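Local coordinates for protein CDP-4-keto-6-deoxy-D-glucose-3-dehydrase (PDB 3BB8) that probably removes the 3-hydroxyl group from CDP-4-keto-6-deoxyglucose with the help of a vitamin B6 cofactor, a step toward dideoxy sugars of bacterial lipopolysaccharide, at residues 314-319 with 417-422; 357-362 with 407-412; 79-84 with 240-245; 69-74 with 301-306. The protein carries 1 engineered substitution. All coordinates share one frame; numbering follows the deposited sequence.

Interaction 1: 314-319 with 417-422; sequences KANFKY and LTHDHL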
loop_
_atom_site.group_PDB
_atom_site.type_symbol
_atom_site.label_atom_id
_atom_site.label_comp_id
_atom_site.label_asym_id
_atom_site.label_seq_id
_atom_site.Cartn_x
_atom_site.Cartn_y
_atom_site.Cartn_z
ATOM N N LYS A 314 -1.619 -1.336 30.250
ATOM C CA LYS A 314 -0.671 -1.333 31.356
ATOM C C LYS A 314 -1.280 -2.054 32.561
ATOM O O LYS A 314 -0.596 -2.794 33.266
ATOM C CB LYS A 314 -0.310 0.099 31.743
ATOM C CG LYS A 314 0.478 0.843 30.689
ATOM C CD LYS A 314 0.804 2.249 31.162
ATOM C CE LYS A 314 1.615 3.005 30.135
ATOM N NZ LYS A 314 1.796 4.425 30.528
ATOM N N ALA A 315 -2.575 -1.835 32.774
ATOM C CA ALA A 315 -3.305 -2.442 33.879
ATOM C C ALA A 315 -3.303 -3.961 33.754
ATOM O O ALA A 315 -2.843 -4.669 34.651
ATOM C CB ALA A 315 -4.745 -1.920 33.900
ATOM N N ASN A 316 -3.822 -4.455 32.635
ATOM C CA ASN A 316 -3.877 -5.887 32.378
ATOM C C ASN A 316 -2.502 -6.535 32.509
ATOM O O ASN A 316 -2.390 -7.669 32.964
ATOM C CB ASN A 316 -4.447 -6.148 30.985
ATOM C CG ASN A 316 -5.930 -5.856 30.902
ATOM O OD1 ASN A 316 -6.557 -6.043 29.857
ATOM N ND2 ASN A 316 -6.504 -5.398 32.008
ATOM N N PHE A 317 -1.459 -5.815 32.115
ATOM C CA PHE A 317 -0.104 -6.346 32.214
ATOM C C PHE A 317 0.295 -6.563 33.673
ATOM O O PHE A 317 0.763 -7.640 34.046
ATOM C CB PHE A 317 0.898 -5.390 31.575
ATOM C CG PHE A 317 2.329 -5.829 31.720
ATOM C CD1 PHE A 317 2.918 -6.656 30.771
ATOM C CD2 PHE A 317 3.094 -5.409 32.806
ATOM C CE1 PHE A 317 4.241 -7.055 30.896
ATOM C CE2 PHE A 317 4.424 -5.807 32.937
ATOM C CZ PHE A 317 4.998 -6.631 31.977
ATOM N N LYS A 318 0.127 -5.519 34.485
ATOM C CA LYS A 318 0.481 -5.573 35.896
ATOM C C LYS A 318 -0.298 -6.688 36.588
ATOM O O LYS A 318 0.270 -7.503 37.308
ATOM C CB LYS A 318 0.176 -4.229 36.556
ATOM C CG LYS A 318 0.789 -4.055 37.934
ATOM C CD LYS A 318 0.629 -2.624 38.414
ATOM C CE LYS A 318 1.472 -2.347 39.650
ATOM N NZ LYS A 318 1.409 -0.905 40.038
ATOM N N TYR A 319 -1.601 -6.717 36.344
ATOM C CA TYR A 319 -2.479 -7.717 36.926
ATOM C C TYR A 319 -2.000 -9.124 36.555
ATOM O O TYR A 319 -1.568 -9.893 37.413
ATOM C CB TYR A 319 -3.905 -7.496 36.418
ATOM C CG TYR A 319 -4.947 -8.379 37.061
ATOM C CD1 TYR A 319 -5.307 -8.209 38.401
ATOM C CD2 TYR A 319 -5.591 -9.372 36.328
ATOM C CE1 TYR A 319 -6.291 -9.007 38.992
ATOM C CE2 TYR A 319 -6.573 -10.174 36.909
ATOM C CZ TYR A 319 -6.919 -9.985 38.240
ATOM O OH TYR A 319 -7.898 -10.771 38.810
ATOM N N LEU A 417 -9.919 -7.489 26.922
ATOM C CA LEU A 417 -9.857 -8.518 27.955
ATOM C C LEU A 417 -10.149 -8.001 29.363
ATOM O O LEU A 417 -9.505 -7.058 29.835
ATOM C CB LEU A 417 -8.473 -9.182 27.928
ATOM C CG LEU A 417 -8.261 -10.472 27.123
ATOM C CD1 LEU A 417 -9.120 -10.506 25.880
ATOM C CD2 LEU A 417 -6.785 -10.587 26.776
ATOM N N THR A 418 -11.116 -8.630 30.031
ATOM C CA THR A 418 -11.490 -8.255 31.398
ATOM C C THR A 418 -10.702 -9.097 32.394
ATOM O O THR A 418 -9.975 -10.015 32.009
ATOM C CB THR A 418 -12.991 -8.498 31.678
ATOM O OG1 THR A 418 -13.278 -9.897 31.570
ATOM C CG2 THR A 418 -13.858 -7.729 30.692
ATOM N N HIS A 419 -10.849 -8.785 33.677
ATOM C CA HIS A 419 -10.159 -9.534 34.720
ATOM C C HIS A 419 -10.639 -10.981 34.751
ATOM O O HIS A 419 -9.895 -11.877 35.137
ATOM C CB HIS A 419 -10.387 -8.877 36.082
ATOM C CG HIS A 419 -9.454 -7.745 36.365
ATOM N ND1 HIS A 419 -8.978 -6.909 35.378
ATOM C CD2 HIS A 419 -8.913 -7.303 37.527
ATOM C CE1 HIS A 419 -8.181 -6.004 35.920
ATOM N NE2 HIS A 419 -8.126 -6.220 37.222
ATOM N N ASP A 420 -11.881 -11.214 34.343
ATOM C CA ASP A 420 -12.397 -12.572 34.328
ATOM C C ASP A 420 -11.701 -13.369 33.239
ATOM O O ASP A 420 -11.523 -14.585 33.362
ATOM C CB ASP A 420 -13.907 -12.575 34.113
ATOM C CG ASP A 420 -14.668 -12.242 35.382
ATOM O OD1 ASP A 420 -14.539 -11.105 35.881
ATOM O OD2 ASP A 420 -15.386 -13.128 35.889
ATOM N N HIS A 421 -11.312 -12.672 32.172
ATOM C CA HIS A 421 -10.599 -13.282 31.059
ATOM C C HIS A 421 -9.228 -13.701 31.572
ATOM O O HIS A 421 -8.831 -14.860 31.457
ATOM C CB HIS A 421 -10.411 -12.266 29.921
ATOM C CG HIS A 421 -11.630 -12.051 29.080
ATOM N ND1 HIS A 421 -12.107 -13.002 28.203
ATOM C CD2 HIS A 421 -12.469 -10.994 28.978
ATOM C CE1 HIS A 421 -13.186 -12.541 27.596
ATOM N NE2 HIS A 421 -13.429 -11.325 28.050
ATOM N N LEU A 422 -8.516 -12.740 32.149
ATOM C CA LEU A 422 -7.180 -12.976 32.663
ATOM C C LEU A 422 -7.121 -14.005 33.784
ATOM O O LEU A 422 -6.244 -14.876 33.785
ATOM C CB LEU A 422 -6.562 -11.659 33.129
ATOM C CG LEU A 422 -6.432 -10.577 32.049
ATOM C CD1 LEU A 422 -5.711 -9.367 32.629
ATOM C CD2 LEU A 422 -5.667 -11.122 30.851
#

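Interaction 2: 357-362 with 407-412; sequences VSRIDL and QTFWIG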
loop_
_atom_site.group_PDB
_atom_site.type_symbol
_atom_site.label_atom_id
_atom_site.label_comp_id
_atom_site.label_asym_id
_atom_site.label_seq_id
_atom_site.Cartn_x
_atom_site.Cartn_y
_atom_site.Cartn_z
ATOM N N VAL A 357 8.770 -29.909 29.603
ATOM C CA VAL A 357 7.787 -29.937 28.519
ATOM C C VAL A 357 8.188 -28.999 27.384
ATOM O O VAL A 357 9.157 -28.258 27.495
ATOM C CB VAL A 357 6.382 -29.540 29.001
ATOM C CG1 VAL A 357 5.832 -30.618 29.904
ATOM C CG2 VAL A 357 6.434 -28.200 29.708
ATOM N N SER A 358 7.431 -29.035 26.295
ATOM C CA SER A 358 7.718 -28.193 25.137
ATOM C C SER A 358 6.714 -27.071 24.942
ATOM O O SER A 358 5.556 -27.191 25.336
ATOM C CB SER A 358 7.753 -29.038 23.862
ATOM O OG SER A 358 9.058 -29.533 23.625
ATOM N N ARG A 359 7.172 -25.982 24.325
ATOM C CA ARG A 359 6.307 -24.847 24.035
ATOM C C ARG A 359 5.116 -25.419 23.276
ATOM O O ARG A 359 3.975 -25.009 23.486
ATOM C CB ARG A 359 7.054 -23.822 23.173
ATOM C CG ARG A 359 6.295 -22.524 22.904
ATOM C CD ARG A 359 7.172 -21.512 22.153
ATOM N NE ARG A 359 7.627 -22.041 20.867
ATOM C CZ ARG A 359 8.464 -21.417 20.046
ATOM N NH1 ARG A 359 8.948 -20.226 20.361
ATOM N NH2 ARG A 359 8.831 -21.996 18.911
ATOM N N ILE A 360 5.392 -26.388 22.406
ATOM C CA ILE A 360 4.352 -27.055 21.620
ATOM C C ILE A 360 3.261 -27.594 22.545
ATOM O O ILE A 360 2.066 -27.460 22.253
ATOM C CB ILE A 360 4.916 -28.265 20.813
ATOM C CG1 ILE A 360 5.922 -27.797 19.760
ATOM C CG2 ILE A 360 3.776 -29.012 20.135
ATOM C CD1 ILE A 360 5.308 -26.954 18.654
ATOM N N ASP A 361 3.675 -28.218 23.653
ATOM C CA ASP A 361 2.718 -28.780 24.608
ATOM C C ASP A 361 1.884 -27.670 25.228
ATOM O O ASP A 361 0.653 -27.738 25.246
ATOM C CB ASP A 361 3.431 -29.547 25.732
ATOM C CG ASP A 361 4.291 -30.686 25.215
ATOM O OD1 ASP A 361 3.831 -31.409 24.301
ATOM O OD2 ASP A 361 5.421 -30.864 25.730
ATOM N N LEU A 362 2.567 -26.648 25.733
ATOM C CA LEU A 362 1.903 -25.517 26.360
ATOM C C LEU A 362 0.928 -24.837 25.392
ATOM O O LEU A 362 -0.250 -24.656 25.715
ATOM C CB LEU A 362 2.953 -24.524 26.877
ATOM C CG LEU A 362 2.480 -23.369 27.771
ATOM C CD1 LEU A 362 1.614 -23.904 28.893
ATOM C CD2 LEU A 362 3.690 -22.630 28.346
ATOM N N GLN A 407 11.753 -21.029 22.569
ATOM C CA GLN A 407 11.041 -21.043 23.846
ATOM C C GLN A 407 10.086 -19.909 24.198
ATOM O O GLN A 407 9.398 -19.981 25.220
ATOM C CB GLN A 407 12.078 -21.164 24.962
ATOM C CG GLN A 407 13.040 -22.332 24.789
ATOM C CD GLN A 407 12.366 -23.661 25.035
ATOM O OE1 GLN A 407 11.834 -23.902 26.120
ATOM N NE2 GLN A 407 12.378 -24.530 24.037
ATOM N N THR A 408 10.023 -18.869 23.373
ATOM C CA THR A 408 9.157 -17.736 23.691
ATOM C C THR A 408 7.821 -17.708 22.966
ATOM O O THR A 408 7.652 -18.301 21.909
ATOM C CB THR A 408 9.901 -16.410 23.422
ATOM O OG1 THR A 408 11.154 -16.433 24.111
ATOM C CG2 THR A 408 9.091 -15.211 23.903
ATOM N N PHE A 409 6.863 -17.016 23.565
ATOM C CA PHE A 409 5.541 -16.859 22.989
ATOM C C PHE A 409 4.855 -15.758 23.800
ATOM O O PHE A 409 5.340 -15.389 24.866
ATOM C CB PHE A 409 4.766 -18.181 23.069
ATOM C CG PHE A 409 4.296 -18.542 24.454
ATOM C CD1 PHE A 409 3.015 -18.190 24.884
ATOM C CD2 PHE A 409 5.128 -19.230 25.327
ATOM C CE1 PHE A 409 2.574 -18.523 26.168
ATOM C CE2 PHE A 409 4.698 -19.566 26.612
ATOM C CZ PHE A 409 3.418 -19.210 27.031
ATOM N N TRP A 410 3.750 -15.217 23.299
ATOM C CA TRP A 410 3.056 -14.175 24.039
ATOM C C TRP A 410 1.559 -14.376 24.034
ATOM O O TRP A 410 1.019 -15.047 23.158
ATOM C CB TRP A 410 3.400 -12.773 23.501
ATOM C CG TRP A 410 3.159 -12.549 22.025
ATOM C CD1 TRP A 410 3.981 -12.903 20.996
ATOM C CD2 TRP A 410 2.042 -11.874 21.429
ATOM N NE1 TRP A 410 3.452 -12.485 19.795
ATOM C CE2 TRP A 410 2.263 -11.852 20.031
ATOM C CE3 TRP A 410 0.877 -11.284 21.939
ATOM C CZ2 TRP A 410 1.364 -11.266 19.139
ATOM C CZ3 TRP A 410 -0.021 -10.698 21.048
ATOM C CH2 TRP A 410 0.230 -10.694 19.663
ATOM N N ILE A 411 0.884 -13.791 25.019
ATOM C CA ILE A 411 -0.570 -13.846 25.088
ATOM C C ILE A 411 -1.163 -12.460 25.320
ATOM O O ILE A 411 -0.454 -11.454 25.268
ATOM C CB ILE A 411 -1.048 -14.790 26.207
ATOM C CG1 ILE A 411 -0.547 -14.302 27.567
ATOM C CG2 ILE A 411 -0.577 -16.212 25.940
ATOM C CD1 ILE A 411 -0.521 -15.378 28.631
ATOM N N GLY A 412 -2.466 -12.414 25.577
ATOM C CA GLY A 412 -3.253 -11.223 25.315
ATOM C C GLY A 412 -3.463 -10.381 26.558
ATOM O O GLY A 412 -3.911 -10.882 27.590
#

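Interaction 3: 79-84 with 240-245; sequences YVLTTT and IIESFR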
loop_
_atom_site.group_PDB
_atom_site.type_symbol
_atom_site.label_atom_id
_atom_site.label_comp_id
_atom_site.label_asym_id
_atom_site.label_seq_id
_atom_site.Cartn_x
_atom_site.Cartn_y
_atom_site.Cartn_z
ATOM N N TYR A 79 5.011 16.531 11.963
ATOM C CA TYR A 79 4.701 15.838 10.720
ATOM C C TYR A 79 4.293 14.375 10.837
ATOM O O TYR A 79 5.033 13.536 11.353
ATOM C CB TYR A 79 5.888 15.969 9.780
ATOM C CG TYR A 79 6.362 17.393 9.673
ATOM C CD1 TYR A 79 5.518 18.389 9.177
ATOM C CD2 TYR A 79 7.639 17.760 10.102
ATOM C CE1 TYR A 79 5.929 19.720 9.112
ATOM C CE2 TYR A 79 8.063 19.091 10.041
ATOM C CZ TYR A 79 7.201 20.065 9.546
ATOM O OH TYR A 79 7.605 21.382 9.490
ATOM N N VAL A 80 3.098 14.084 10.336
ATOM C CA VAL A 80 2.548 12.739 10.350
ATOM C C VAL A 80 1.946 12.447 8.980
ATOM O O VAL A 80 1.096 13.185 8.499
ATOM C CB VAL A 80 1.443 12.598 11.425
ATOM C CG1 VAL A 80 0.708 11.266 11.257
ATOM C CG2 VAL A 80 2.059 12.700 12.823
ATOM N N LEU A 81 2.401 11.366 8.355
ATOM C CA LEU A 81 1.907 10.967 7.043
ATOM C C LEU A 81 1.273 9.581 7.124
ATOM O O LEU A 81 1.903 8.641 7.616
ATOM C CB LEU A 81 3.063 10.919 6.042
ATOM C CG LEU A 81 3.733 12.225 5.627
ATOM C CD1 LEU A 81 4.968 11.914 4.790
ATOM C CD2 LEU A 81 2.739 13.075 4.836
ATOM N N THR A 82 0.040 9.444 6.644
ATOM C CA THR A 82 -0.587 8.141 6.670
ATOM C C THR A 82 -0.157 7.325 5.461
ATOM O O THR A 82 0.226 7.876 4.424
ATOM C CB THR A 82 -2.124 8.228 6.688
ATOM O OG1 THR A 82 -2.585 8.989 5.562
ATOM C CG2 THR A 82 -2.599 8.866 7.992
ATOM N N THR A 83 -0.211 6.005 5.606
ATOM C CA THR A 83 0.160 5.100 4.525
ATOM C C THR A 83 -0.649 3.800 4.644
ATOM O O THR A 83 -1.428 3.650 5.581
ATOM C CB THR A 83 1.683 4.845 4.531
ATOM O OG1 THR A 83 2.030 4.016 3.420
ATOM C CG2 THR A 83 2.119 4.205 5.828
ATOM N N THR A 84 -0.471 2.864 3.711
ATOM C CA THR A 84 -1.276 1.636 3.692
ATOM C C THR A 84 -1.166 0.650 4.854
ATOM O O THR A 84 -2.104 -0.095 5.117
ATOM C CB THR A 84 -1.020 0.817 2.420
ATOM O OG1 THR A 84 0.115 -0.030 2.633
ATOM C CG2 THR A 84 -0.755 1.744 1.219
ATOM N N ILE A 240 10.425 14.430 1.684
ATOM C CA ILE A 240 10.960 13.293 0.945
ATOM C C ILE A 240 9.957 12.129 1.009
ATOM O O ILE A 240 9.593 11.571 -0.027
ATOM C CB ILE A 240 12.334 12.831 1.524
ATOM C CG1 ILE A 240 13.464 13.740 1.025
ATOM C CG2 ILE A 240 12.664 11.419 1.061
ATOM C CD1 ILE A 240 13.231 15.207 1.223
ATOM N N ILE A 241 9.508 11.793 2.224
ATOM C CA ILE A 241 8.561 10.696 2.465
ATOM C C ILE A 241 7.325 10.820 1.593
ATOM O O ILE A 241 6.968 9.889 0.864
ATOM C CB ILE A 241 8.035 10.677 3.936
ATOM C CG1 ILE A 241 9.189 10.806 4.923
ATOM C CG2 ILE A 241 7.250 9.380 4.210
ATOM C CD1 ILE A 241 10.118 9.656 4.929
ATOM N N GLU A 242 6.661 11.970 1.708
ATOM C CA GLU A 242 5.438 12.262 0.960
ATOM C C GLU A 242 5.614 12.050 -0.544
ATOM O O GLU A 242 4.720 11.535 -1.219
ATOM C CB GLU A 242 4.996 13.700 1.243
ATOM C CG GLU A 242 3.628 14.069 0.671
ATOM C CD GLU A 242 3.089 15.368 1.257
ATOM O OE1 GLU A 242 3.822 16.382 1.223
ATOM O OE2 GLU A 242 1.937 15.379 1.748
ATOM N N SER A 243 6.772 12.452 -1.059
ATOM C CA SER A 243 7.080 12.298 -2.475
ATOM C C SER A 243 7.120 10.811 -2.839
ATOM O O SER A 243 6.533 10.387 -3.840
ATOM C CB SER A 243 8.426 12.948 -2.787
ATOM O OG SER A 243 8.797 12.730 -4.137
ATOM N N PHE A 244 7.814 10.024 -2.027
ATOM C CA PHE A 244 7.912 8.587 -2.262
ATOM C C PHE A 244 6.528 7.930 -2.173
ATOM O O PHE A 244 6.200 7.024 -2.943
ATOM C CB PHE A 244 8.848 7.959 -1.245
ATOM C CG PHE A 244 10.296 8.021 -1.631
ATOM C CD1 PHE A 244 10.773 7.289 -2.715
ATOM C CD2 PHE A 244 11.199 8.778 -0.883
ATOM C CE1 PHE A 244 12.131 7.303 -3.053
ATOM C CE2 PHE A 244 12.560 8.798 -1.213
ATOM C CZ PHE A 244 13.025 8.058 -2.300
ATOM N N ARG A 245 5.712 8.406 -1.241
ATOM C CA ARG A 245 4.382 7.855 -1.081
ATOM C C ARG A 245 3.506 8.246 -2.262
ATOM O O ARG A 245 2.698 7.455 -2.734
ATOM C CB ARG A 245 3.726 8.350 0.218
ATOM C CG ARG A 245 2.365 7.701 0.464
ATOM C CD ARG A 245 1.547 8.426 1.532
ATOM N NE ARG A 245 1.160 9.775 1.128
ATOM C CZ ARG A 245 0.647 10.688 1.956
ATOM N NH1 ARG A 245 0.450 10.406 3.244
ATOM N NH2 ARG A 245 0.344 11.894 1.498
#

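Interaction 4: 69-74 with 301-306; sequences KKLGEY and AQLERI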
loop_
_atom_site.group_PDB
_atom_site.type_symbol
_atom_site.label_atom_id
_atom_site.label_comp_id
_atom_site.label_asym_id
_atom_site.label_seq_id
_atom_site.Cartn_x
_atom_site.Cartn_y
_atom_site.Cartn_z
ATOM N N LYS A 69 -3.444 15.158 12.113
ATOM C CA LYS A 69 -3.313 16.260 13.056
ATOM C C LYS A 69 -3.384 15.767 14.493
ATOM O O LYS A 69 -2.491 16.036 15.289
ATOM C CB LYS A 69 -4.417 17.295 12.823
ATOM C CG LYS A 69 -4.320 18.526 13.719
ATOM C CD LYS A 69 -5.565 19.396 13.578
ATOM C CE LYS A 69 -5.477 20.666 14.416
ATOM N NZ LYS A 69 -6.758 21.421 14.353
ATOM N N LYS A 70 -4.443 15.038 14.825
ATOM C CA LYS A 70 -4.592 14.550 16.191
ATOM C C LYS A 70 -3.489 13.578 16.613
ATOM O O LYS A 70 -3.108 13.547 17.782
ATOM C CB LYS A 70 -5.964 13.894 16.393
ATOM C CG LYS A 70 -6.341 13.782 17.876
ATOM C CD LYS A 70 -7.591 12.938 18.123
ATOM C CE LYS A 70 -8.858 13.595 17.601
ATOM N NZ LYS A 70 -10.053 12.723 17.817
ATOM N N LEU A 71 -2.976 12.784 15.673
ATOM C CA LEU A 71 -1.915 11.839 16.007
ATOM C C LEU A 71 -0.644 12.624 16.278
ATOM O O LEU A 71 0.105 12.313 17.205
ATOM C CB LEU A 71 -1.674 10.834 14.868
ATOM C CG LEU A 71 -0.572 9.796 15.144
ATOM C CD1 LEU A 71 -0.962 8.944 16.359
ATOM C CD2 LEU A 71 -0.347 8.908 13.916
ATOM N N GLY A 72 -0.402 13.645 15.460
ATOM C CA GLY A 72 0.779 14.466 15.657
ATOM C C GLY A 72 0.744 15.099 17.040
ATOM O O GLY A 72 1.781 15.268 17.693
ATOM N N GLU A 73 -0.459 15.447 17.488
ATOM C CA GLU A 73 -0.641 16.053 18.803
ATOM C C GLU A 73 -0.354 15.006 19.876
ATOM O O GLU A 73 0.440 15.245 20.788
ATOM C CB GLU A 73 -2.070 16.600 18.942
ATOM C CG GLU A 73 -2.423 17.604 17.843
ATOM C CD GLU A 73 -3.857 18.109 17.901
ATOM O OE1 GLU A 73 -4.794 17.283 17.987
ATOM O OE2 GLU A 73 -4.046 19.341 17.842
ATOM N N TYR A 74 -0.981 13.840 19.751
ATOM C CA TYR A 74 -0.773 12.761 20.712
ATOM C C TYR A 74 0.698 12.371 20.804
ATOM O O TYR A 74 1.244 12.228 21.895
ATOM C CB TYR A 74 -1.605 11.540 20.320
ATOM C CG TYR A 74 -1.418 10.346 21.229
ATOM C CD1 TYR A 74 -0.335 9.477 21.066
ATOM C CD2 TYR A 74 -2.322 10.084 22.259
ATOM C CE1 TYR A 74 -0.159 8.378 21.908
ATOM C CE2 TYR A 74 -2.156 8.987 23.109
ATOM C CZ TYR A 74 -1.074 8.140 22.928
ATOM O OH TYR A 74 -0.921 7.054 23.760
ATOM N N ALA A 301 -11.747 8.102 14.975
ATOM C CA ALA A 301 -12.587 7.693 16.103
ATOM C C ALA A 301 -11.718 6.989 17.148
ATOM O O ALA A 301 -11.749 7.331 18.334
ATOM C CB ALA A 301 -13.699 6.746 15.622
ATOM N N GLN A 302 -10.939 6.011 16.689
ATOM C CA GLN A 302 -10.043 5.244 17.549
ATOM C C GLN A 302 -9.139 6.153 18.382
ATOM O O GLN A 302 -8.846 5.858 19.540
ATOM C CB GLN A 302 -9.157 4.311 16.703
ATOM C CG GLN A 302 -9.859 3.133 16.031
ATOM C CD GLN A 302 -10.133 1.976 16.986
ATOM O OE1 GLN A 302 -11.121 1.976 17.721
ATOM N NE2 GLN A 302 -9.247 0.986 16.981
ATOM N N LEU A 303 -8.690 7.256 17.795
ATOM C CA LEU A 303 -7.807 8.176 18.505
ATOM C C LEU A 303 -8.388 8.709 19.813
ATOM O O LEU A 303 -7.649 9.125 20.706
ATOM C CB LEU A 303 -7.419 9.350 17.601
ATOM C CG LEU A 303 -6.204 9.126 16.696
ATOM C CD1 LEU A 303 -5.979 10.358 15.827
ATOM C CD2 LEU A 303 -4.971 8.857 17.547
ATOM N N GLU A 304 -9.706 8.707 19.935
ATOM C CA GLU A 304 -10.304 9.194 21.163
ATOM C C GLU A 304 -10.019 8.202 22.294
ATOM O O GLU A 304 -9.700 8.594 23.420
ATOM C CB GLU A 304 -11.817 9.364 20.985
ATOM C CG GLU A 304 -12.213 10.367 19.901
ATOM C CD GLU A 304 -13.724 10.495 19.742
ATOM O OE1 GLU A 304 -14.403 10.823 20.740
ATOM O OE2 GLU A 304 -14.232 10.269 18.621
ATOM N N ARG A 305 -10.098 6.915 21.964
ATOM C CA ARG A 305 -9.907 5.835 22.927
ATOM C C ARG A 305 -8.462 5.407 23.190
ATOM O O ARG A 305 -8.226 4.530 24.015
ATOM C CB ARG A 305 -10.727 4.624 22.464
ATOM C CG ARG A 305 -12.086 5.048 21.922
ATOM C CD ARG A 305 -12.842 3.956 21.184
ATOM N NE ARG A 305 -13.550 3.054 22.085
ATOM C CZ ARG A 305 -14.672 2.411 21.766
ATOM N NH1 ARG A 305 -15.220 2.575 20.566
ATOM N NH2 ARG A 305 -15.240 1.593 22.643
ATOM N N ILE A 306 -7.496 6.029 22.523
ATOM C CA ILE A 306 -6.104 5.633 22.703
ATOM C C ILE A 306 -5.577 5.752 24.134
ATOM O O ILE A 306 -4.885 4.854 24.617
ATOM C CB ILE A 306 -5.166 6.420 21.753
ATOM C CG1 ILE A 306 -3.721 5.945 21.929
ATOM C CG2 ILE A 306 -5.260 7.905 22.032
ATOM C CD1 ILE A 306 -3.505 4.488 21.580
#

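Interaction 1: 314-319 with 417-422
The phenol ring of Tyr-319 lies over the imidazole of His-419 in a face-to-face stack, the planes 24° apart and the ring centroids separated by 3.8 Å. This is a helix-to-helix contact of the aspartate aminotransferase fold, joining the long helix 293-323 to the first turn of the C-terminal helix 419-432. CD2 of His-419 makes the closest touch, 3.4 Å from CZ of Tyr-319, and stands over the ring face but toward its rim. CG of Tyr-319 is anti to the backbone N (chi1 -174°), and its CB points toward the other helix. A tyrosine suits the place: its face packs on the histidine while its OH hydrogen-bonds Asp-423, one residue beyond 417-422. Thr-418 occupies the N-cap position of helix 419-432, and its OG1 weakly accepts from the backbone N of Asp-420 and of His-421. Phe-317, whose CB points away from 417-422, stacks on Trp-344. Asn-316, within the contact, also packs against Ile-413. Leu-422, one turn into its helix, supplies the apolar filling between Asn-316 and Tyr-319, and its side chain crosses that of Asn-316 at about a right angle. Its CD1 sits at the edge of the tyrosine ring, 3.7 Å from CD2 of Tyr-319, and 3.8 Å from CB of Asn-316.

Interaction 2: 357-362 with 407-412
Arg-359 turns its guanidinium so that one edge addresses the carbonyl of Thr-408, while the backbone N of Gln-407 lies over one face. NH1 of Arg-359 donates to O of Thr-408 at 2.8 Å; it approaches a lone pair in the carbonyl plane, although the oxygen stands 24° out of the guanidinium plane. The chain bends at chi3 (59°), with CD also close to that oxygen. NH2 bonds O of Met-405, so one arginine, with several N-H groups to offer, grips two backbone carbonyls where helix 399-407 gives way to strand 408-411. Beside it, Leu-362 and Phe-409 cross at about a right angle, CD2 of Leu-362 resting 3.7 Å from both CE2 and CZ of Phe-409. Phe-429 also packs on Phe-409, and Tyr-276 of the second subunit on Arg-359. The result is an alpha/beta layer: helix 359-368 packed against an outermost strand of the three-stranded antiparallel sheet, as in the smaller domain of aspartate aminotransferase-fold enzymes.

Interaction 3: 79-84 with 240-245
Ile-241 meets the strand first, its CB lying 3.4 Å from CD1 of Leu-81 and its CG2 close beside, a snug apolar contact. Glu-242 follows. Its backbone N is 3.5 Å from the same leucine methyl, and its extended side chain crosses Leu-81 at about a right angle, bringing OE2 to 3.9 Å from CD2 of Leu-81. OE1 of Glu-242 forms a salt bridge with Lys-238. The segment closes with Arg-245, bent at chi3 (66°). Its NH1 donates to O of Thr-82 at 2.8 Å, meeting a lone pair in the carbonyl plane. Arginine suits this buried spot because its long aliphatic part spans from helix to strand, so that an N-H at its tip can serve a backbone oxygen. NH2 and OE2 of Glu-242 form a long pairing of charges only, the oxygen lying well out of the guanidinium plane. The axes of strand 79-83 and segment 240-245 run nearly parallel and come within 9.7 Å. The strand edges the mixed sheet of the aspartate aminotransferase fold, antiparallel to strand 228-232; helix 235-245 lies on one side, where Ile-241 also touches Val-230 and Ala-96 of helix 86-96, and helix 62-75 packs against Val-80 and Thr-82.

Interaction 4: 69-74 with 301-306
With CG anti to the backbone N in both Lys-70 (chi1 -161°) and Tyr-74 (chi1 178°), these side chains lean out to meet Leu-303 and Ile-306. The aliphatic part of Lys-70 slides past Leu-303 in the opposite direction, CB of Lys-70 lying 3.6 Å from CD1 of Leu-303. Lysine fits this border: its methylenes cover the leucine while NZ stays at the margin, 4.9 Å from OE2 of Glu-304 but not in contact. Deeper in, Leu-71 crosses Leu-303 at about a right angle. Tyr-74 and Ile-306 meet tip to tip, CE2 of Tyr-74 being 3.5 Å from CG2 of Ile-306 and OH of Tyr-74 just as near to CG1 of Ile-306. The flat ring spans the gap, and the branched isoleucine offers it both carbons. In this nearly parallel helix pair of the aminotransferase fold, the axes of 69-74 and 301-306 approach to 10.5 Å, inclined by 17°. Helix 43-55 flanks helix 293-323, Glu-45 pairing with Arg-305, while helix 62-75 leads into strand 79-83.

The four contacts form two touching pairs. Interactions 3 and 4 meet where CG2 of Val-80 packs 3.6 Å from CA of Gly-72; interactions 1 and 2 meet through CD2 of Leu-422 and O of Gly-412, 3.7 Å apart. Helix 293-323 links the pairs, serving interaction 4 and, further along, interaction 1, their centres about 24 Å apart. Interactions 2 and 3 lie on opposite sides of the chain's centre, their own centres about 38 Å apart. Interaction 2 includes Val-357, which lines the benzamidine site seen in the crystal. None carries a pocket residue for pyridoxal phosphate, yet side chains of Arg-245, Leu-71 and Thr-408 come within about 10, 13 and 14 Å of a bound cofactor, whose pocket includes the engineered Lys-220.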